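PDB 6LD7: cystathionine gamma-synthase from Xanthomonas oryzae pv. oryzae KACC 10331, which probably joins an activated homoserine ester to cysteine, forming cystathionine on the way to methionine, with pyridoxal 5'-phosphate as cofactor. Local coordinates for residues R257-D260 / A261-V265; A320-R323 / A324-G328; A364-S367 / D368-R372. The protein carries 1 engineered substitution. One frame throughout, in Å; residues are numbered along the deposited sequence.

Contact 1 (R257-D260 / A261-V265); sequences RTLD and ARLRV
The guanidinium of Arg262 lies with one face over Leu259, whose CA sits 3.3 Å above its plane and toward the rim. At the edge, Thr258 OG1 comes into the same plane and takes the N-H of Arg262 NE at 2.8 Å. A bend at chi3 (-75°) folds the arginine back over the first turn of the helix to reach it. Leu259 and Leu263 run side by side, their CD1 atoms 3.6 Å apart. One turn on, Arg264 meets Asp260 edge-on: NE at 3.1 Å and NH2 at 3.2 Å both close on OD2, with carboxylate and guanidinium planes 82° apart. NH2 uses the syn lone pair, while NE arrives from above the carboxylate plane. Thr258 holds the N-cap position, but its hydroxyl does not cap; water 1 instead links Arg257 O to Ala261 N. Gly255 O also bonds to Thr258 OG1 and Arg262 NH2, and Tyr210 O, directly after the predicted cofactor lysine Lys209, to Arg262 NH1. Arg264 NH1 forms a salt bridge with Glu268 of the second subunit. Thr258 OG1 thus has a donor on one hand and an acceptor on the other, and the buried Arg262 charge is probably stabilised by neutral oxygens, one hydroxyl and backbone carbonyls.

Contact 2 (A320-R323 / A324-G328); sequences AAVR and AFVDG
Val322 and Val326 stand one turn apart on the same helix, with Val322 CG1 and Val326 CG2 4.4 Å from each other. Val326 is turned so that CG1 is roughly anti to its backbone N (chi1 156°), which leaves CG2 on the side of Val322, 3.5 Å from Val322 O. Phe325 sends its ring off the helix, with CG trans to N (chi1 -179°). Only its CB stays by the preceding turn, 3.4 Å from Ala321 O, while the ring goes to Leu387 and Leu391 of helix 380-396 and to Leu371. Helix 319-327 is thus amphipathic, with Ala321 and Phe325 wedged between strand 310-315 of the second, smaller sheet and the C-terminal helix. On its outer side Arg323 stretches CG to NE in an extended chain, and NE makes a salt bridge with Glu319, one turn earlier. Phe49 of the third subunit packs on Val322 and Arg323. The small Ala324 puts its CB 3.5 Å from Ala320 O. Under these side chains the backbone N-H groups point back one turn: Phe325 N meets Ala321 O at 2.8 Å and Val326 N meets Val322 O at 3.0 Å, whereas Asp327 N reaches Arg323 O in a weak, bent bond (127°).

Contact 3 (A364-S367 / D368-R372); sequences AGIS and DGLLR
Ser367 supplies both direct hydrogen bonds across this turn. Its OG, swung trans to the backbone N (chi1 162°), leans forward along the chain and accepts from Gly369 N at 3.0 Å. Its carbonyl O accepts from Leu370 N at 3.1 Å, the donor standing 68° out of the carbonyl plane. Two waters add a second layer. Water 2 donates to Ile366 O and, at 2.6 Å, to Asp368 OD1, tying the aspartate back beside the incoming chain; water 3 donates to Ser367 O and, at 2.9 Å, to Leu370 O. The apolar part is small: the side chains of Ile366 and Leu370 cross at a slant, Ile366 CG2 touching Leu370 CD2 at 4.1 Å, and both also rest on Pro160. Leu370 CB packs 3.4 Å from Ser367 O, just where the chain straightens. Beyond the pair, His347 NE2 bonds to Asp368 O, and backbone bonds join Gly369 to Leu315 and Leu371 to Phe313. This is an ST turn superposed on a type I beta turn, shortly after the Schellman motif in which Gly365, at positive phi (77°), ends helix 358-363. Together they steer the chain from that helix into strand 370-374, in the middle of the smaller sheet.

Overall arrangement
From the N terminus the chain first builds the seven-stranded sheet, then comes to contact 1, where helix 259-277 starts at the interface with the second subunit. Strands 283-287 and 310-315 follow before contact 2 forms within helix 319-327, and contact 3 turns the chain out of helix 358-363 into strand 370-374. Each contact closes just one local turn; they run in series, and none nests in or crosses another. Contact 1 stands apart, its centre about 31 Å from that of contact 2 and about 29 Å from that of contact 3. Contacts 2 and 3 do meet: Phe325 CD1 packs 3.9 Å from Leu371 CD1, and Val322 lies against Gly369, seating the helix on the sheet.

Contact 1 (R257-D260 / A261-V265)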
loop_
_atom_site.group_PDB
_atom_site.type_symbol
_atom_site.label_atom_id
_atom_site.label_comp_id
_atom_site.label_asym_id
_atom_site.label_seq_id
_atom_site.Cartn_x
_atom_site.Cartn_y
_atom_site.Cartn_z
ATOM N N ARG C 257 -4.969 16.884 -0.751
ATOM C CA ARG C 257 -6.391 17.192 -0.995
ATOM C C ARG C 257 -7.081 17.866 0.213
ATOM O O ARG C 257 -8.127 18.494 -0.025
ATOM C CB ARG C 257 -7.111 15.881 -1.361
ATOM C CG ARG C 257 -6.620 15.398 -2.726
ATOM C CD ARG C 257 -7.527 14.337 -3.341
ATOM N NE ARG C 257 -7.137 13.935 -4.696
ATOM C CZ ARG C 257 -6.353 12.888 -4.955
ATOM N NH1 ARG C 257 -5.708 12.248 -3.984
ATOM N NH2 ARG C 257 -6.183 12.513 -6.200
ATOM N N THR C 258 -6.644 17.607 1.445
ATOM C CA THR C 258 -7.256 18.208 2.624
ATOM C C THR C 258 -6.377 19.332 3.178
ATOM O O THR C 258 -6.663 19.733 4.286
ATOM C CB THR C 258 -7.547 17.154 3.685
ATOM O OG1 THR C 258 -6.277 16.580 4.028
ATOM C CG2 THR C 258 -8.602 16.175 3.179
ATOM N N LEU C 259 -5.367 19.816 2.457
ATOM C CA LEU C 259 -4.405 20.808 3.044
ATOM C C LEU C 259 -5.168 22.091 3.469
ATOM O O LEU C 259 -4.898 22.647 4.545
ATOM C CB LEU C 259 -3.329 21.156 2.005
ATOM C CG LEU C 259 -2.340 22.231 2.393
ATOM C CD1 LEU C 259 -1.579 21.863 3.648
ATOM C CD2 LEU C 259 -1.384 22.485 1.270
ATOM N N ASP C 260 -5.980 22.603 2.611
ATOM C CA ASP C 260 -6.805 23.801 2.882
ATOM C C ASP C 260 -7.714 23.546 4.088
ATOM O O ASP C 260 -7.773 24.391 4.994
ATOM C CB ASP C 260 -7.735 24.134 1.715
ATOM C CG ASP C 260 -8.857 25.193 2.096
ATOM O OD1 ASP C 260 -8.382 26.274 2.264
ATOM O OD2 ASP C 260 -10.237 24.951 2.196
ATOM N N ALA C 261 -8.450 22.447 4.101
ATOM C CA ALA C 261 -9.408 22.126 5.168
ATOM C C ALA C 261 -8.656 21.920 6.468
ATOM O O ALA C 261 -9.167 22.322 7.537
ATOM C CB ALA C 261 -10.191 20.902 4.826
ATOM N N ARG C 262 -7.485 21.271 6.423
ATOM C CA ARG C 262 -6.657 21.091 7.626
ATOM C C ARG C 262 -6.142 22.455 8.152
ATOM O O ARG C 262 -6.286 22.752 9.384
ATOM C CB ARG C 262 -5.452 20.168 7.372
ATOM C CG ARG C 262 -5.917 18.722 7.230
ATOM C CD ARG C 262 -4.781 17.719 6.999
ATOM N NE ARG C 262 -4.267 17.788 5.624
ATOM C CZ ARG C 262 -3.053 18.236 5.305
ATOM N NH1 ARG C 262 -2.255 18.734 6.242
ATOM N NH2 ARG C 262 -2.625 18.145 4.052
ATOM N N LEU C 263 -5.604 23.266 7.307
ATOM C CA LEU C 263 -4.986 24.587 7.731
ATOM C C LEU C 263 -6.074 25.514 8.335
ATOM O O LEU C 263 -5.751 26.328 9.212
ATOM C CB LEU C 263 -4.315 25.236 6.520
ATOM C CG LEU C 263 -2.948 24.624 6.189
ATOM C CD1 LEU C 263 -2.443 25.164 4.875
ATOM C CD2 LEU C 263 -1.908 24.752 7.311
ATOM N N ARG C 264 -7.294 25.472 7.882
ATOM C CA ARG C 264 -8.334 26.332 8.538
ATOM C C ARG C 264 -8.444 25.955 10.012
ATOM O O ARG C 264 -8.449 26.833 10.836
ATOM C CB ARG C 264 -9.697 26.145 7.921
ATOM C CG ARG C 264 -9.774 26.695 6.492
ATOM C CD ARG C 264 -11.123 26.155 6.085
ATOM N NE ARG C 264 -11.398 26.312 4.694
ATOM C CZ ARG C 264 -12.522 26.817 4.211
ATOM N NH1 ARG C 264 -13.427 27.288 5.016
ATOM N NH2 ARG C 264 -12.681 26.923 2.915
ATOM N N VAL C 265 -8.419 24.677 10.346
ATOM C CA VAL C 265 -8.546 24.263 11.761
ATOM C C VAL C 265 -7.207 24.520 12.463
ATOM O O VAL C 265 -7.224 24.979 13.606
ATOM C CB VAL C 265 -9.014 22.817 11.868
ATOM C CG1 VAL C 265 -9.089 22.414 13.335
ATOM C CG2 VAL C 265 -10.321 22.614 11.142
HETATM O O HOH W 1 -8.588 20.909 1.277
#

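Contact 2 (A320-R323 / A324-G328)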
loop_
_atom_site.group_PDB
_atom_site.type_symbol
_atom_site.label_atom_id
_atom_site.label_comp_id
_atom_site.label_asym_id
_atom_site.label_seq_id
_atom_site.Cartn_x
_atom_site.Cartn_y
_atom_site.Cartn_z
ATOM N N ALA C 320 12.993 22.055 35.443
ATOM C CA ALA C 320 12.038 21.325 36.318
ATOM C C ALA C 320 10.574 21.664 35.935
ATOM O O ALA C 320 9.648 20.813 36.160
ATOM C CB ALA C 320 12.292 21.646 37.764
ATOM N N ALA C 321 10.324 22.918 35.545
ATOM C CA ALA C 321 8.978 23.389 35.137
ATOM C C ALA C 321 8.642 22.707 33.806
ATOM O O ALA C 321 7.511 22.177 33.657
ATOM C CB ALA C 321 8.934 24.887 35.006
ATOM N N VAL C 322 9.644 22.597 32.938
ATOM C CA VAL C 322 9.460 21.941 31.629
ATOM C C VAL C 322 9.072 20.475 31.858
ATOM O O VAL C 322 8.164 20.009 31.190
ATOM C CB VAL C 322 10.705 22.143 30.733
ATOM C CG1 VAL C 322 10.621 21.314 29.471
ATOM C CG2 VAL C 322 10.852 23.612 30.369
ATOM N N ARG C 323 9.820 19.740 32.661
ATOM C CA ARG C 323 9.574 18.308 32.919
ATOM C C ARG C 323 8.173 18.183 33.480
ATOM O O ARG C 323 7.432 17.248 33.035
ATOM C CB ARG C 323 10.518 17.701 33.954
ATOM C CG ARG C 323 11.950 17.506 33.487
ATOM C CD ARG C 323 12.934 17.047 34.594
ATOM N NE ARG C 323 14.243 16.782 33.999
ATOM C CZ ARG C 323 14.589 15.597 33.503
ATOM N NH1 ARG C 323 13.723 14.603 33.532
ATOM N NH2 ARG C 323 15.776 15.399 32.974
ATOM N N ALA C 324 7.778 19.067 34.400
ATOM C CA ALA C 324 6.408 18.945 34.968
ATOM C C ALA C 324 5.357 19.253 33.859
ATOM O O ALA C 324 4.354 18.535 33.739
ATOM C CB ALA C 324 6.266 19.861 36.138
ATOM N N PHE C 325 5.590 20.281 33.034
ATOM C CA PHE C 325 4.628 20.703 31.985
ATOM C C PHE C 325 4.365 19.489 31.077
ATOM O O PHE C 325 3.247 19.068 30.839
ATOM C CB PHE C 325 5.188 21.905 31.230
ATOM C CG PHE C 325 4.297 22.443 30.142
ATOM C CD1 PHE C 325 4.245 21.849 28.903
ATOM C CD2 PHE C 325 3.495 23.556 30.365
ATOM C CE1 PHE C 325 3.374 22.339 27.931
ATOM C CE2 PHE C 325 2.641 24.030 29.388
ATOM C CZ PHE C 325 2.576 23.426 28.173
ATOM N N VAL C 326 5.443 18.924 30.540
ATOM C CA VAL C 326 5.444 17.887 29.491
ATOM C C VAL C 326 4.929 16.590 30.093
ATOM O O VAL C 326 4.286 15.843 29.394
ATOM C CB VAL C 326 6.888 17.820 28.954
ATOM C CG1 VAL C 326 7.235 16.532 28.327
ATOM C CG2 VAL C 326 7.121 18.992 28.021
ATOM N N ASP C 327 5.107 16.403 31.388
ATOM C CA ASP C 327 4.815 15.108 32.031
ATOM C C ASP C 327 3.382 14.689 31.709
ATOM O O ASP C 327 3.237 13.798 30.908
ATOM C CB ASP C 327 5.088 15.117 33.533
ATOM C CG ASP C 327 5.100 13.724 34.136
ATOM O OD1 ASP C 327 4.788 12.795 33.406
ATOM O OD2 ASP C 327 5.425 13.597 35.326
ATOM N N GLY C 328 2.318 15.189 32.271
ATOM C CA GLY C 328 1.051 14.534 31.806
ATOM C C GLY C 328 0.273 15.141 30.611
ATOM O O GLY C 328 -0.963 15.008 30.607
#

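Contact 3 (A364-S367 / D368-R372)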
loop_
_atom_site.group_PDB
_atom_site.type_symbol
_atom_site.label_atom_id
_atom_site.label_comp_id
_atom_site.label_asym_id
_atom_site.label_seq_id
_atom_site.Cartn_x
_atom_site.Cartn_y
_atom_site.Cartn_z
ATOM N N ALA C 364 22.177 31.429 19.951
ATOM C CA ALA C 364 21.068 31.365 18.983
ATOM C C ALA C 364 19.770 31.873 19.636
ATOM O O ALA C 364 18.735 31.859 18.971
ATOM C CB ALA C 364 20.946 29.960 18.469
ATOM N N GLY C 365 19.768 32.162 20.938
ATOM C CA GLY C 365 18.534 32.595 21.625
ATOM C C GLY C 365 17.582 31.446 21.922
ATOM O O GLY C 365 16.372 31.701 22.104
ATOM N N ILE C 366 18.132 30.256 22.140
ATOM C CA ILE C 366 17.370 29.055 22.561
ATOM C C ILE C 366 17.648 28.778 24.036
ATOM O O ILE C 366 18.638 28.138 24.374
ATOM C CB ILE C 366 17.778 27.798 21.779
ATOM C CG1 ILE C 366 18.003 28.025 20.292
ATOM C CG2 ILE C 366 16.816 26.649 22.063
ATOM C CD1 ILE C 366 16.842 28.382 19.562
ATOM N N SER C 367 16.664 29.045 24.826
ATOM C CA SER C 367 16.619 28.865 26.278
ATOM C C SER C 367 16.274 27.391 26.632
ATOM O O SER C 367 15.564 26.694 25.852
ATOM C CB SER C 367 15.546 29.839 26.684
ATOM O OG SER C 367 15.090 29.543 27.917
ATOM N N ASP C 368 16.649 26.972 27.832
ATOM C CA ASP C 368 16.240 25.694 28.456
ATOM C C ASP C 368 14.729 25.645 28.662
ATOM O O ASP C 368 14.157 24.532 28.750
ATOM C CB ASP C 368 17.052 25.478 29.738
ATOM C CG ASP C 368 18.517 25.102 29.449
ATOM O OD1 ASP C 368 18.934 24.960 28.256
ATOM O OD2 ASP C 368 19.243 24.997 30.413
ATOM N N GLY C 369 14.121 26.805 28.818
ATOM C CA GLY C 369 12.681 26.965 29.037
ATOM C C GLY C 369 11.878 26.950 27.717
ATOM O O GLY C 369 10.608 26.990 27.832
ATOM N N LEU C 370 12.521 26.885 26.524
ATOM C CA LEU C 370 11.774 27.052 25.257
ATOM C C LEU C 370 11.079 25.743 24.882
ATOM O O LEU C 370 11.712 24.658 24.934
ATOM C CB LEU C 370 12.701 27.514 24.147
ATOM C CG LEU C 370 11.980 27.836 22.836
ATOM C CD1 LEU C 370 11.200 29.134 22.970
ATOM C CD2 LEU C 370 12.948 27.960 21.715
ATOM N N LEU C 371 9.787 25.814 24.592
ATOM C CA LEU C 371 9.004 24.675 24.055
ATOM C C LEU C 371 8.414 25.094 22.718
ATOM O O LEU C 371 8.029 26.270 22.577
ATOM C CB LEU C 371 7.917 24.268 25.056
ATOM C CG LEU C 371 8.427 23.577 26.327
ATOM C CD1 LEU C 371 7.376 23.575 27.414
ATOM C CD2 LEU C 371 8.843 22.152 26.017
ATOM N N ARG C 372 8.431 24.174 21.759
ATOM C CA ARG C 372 7.855 24.335 20.415
ATOM C C ARG C 372 6.614 23.468 20.270
ATOM O O ARG C 372 6.659 22.279 20.571
ATOM C CB ARG C 372 8.896 24.031 19.353
ATOM C CG ARG C 372 8.407 24.382 17.965
ATOM C CD ARG C 372 9.386 23.841 16.928
ATOM N NE ARG C 372 9.198 22.394 16.793
ATOM C CZ ARG C 372 10.007 21.623 16.082
ATOM N NH1 ARG C 372 10.959 22.186 15.378
ATOM N NH2 ARG C 372 9.746 20.334 15.943
HETATM O O HOH W 2 19.413 25.722 25.845
HETATM O O HOH W 3 14.535 24.346 24.691
#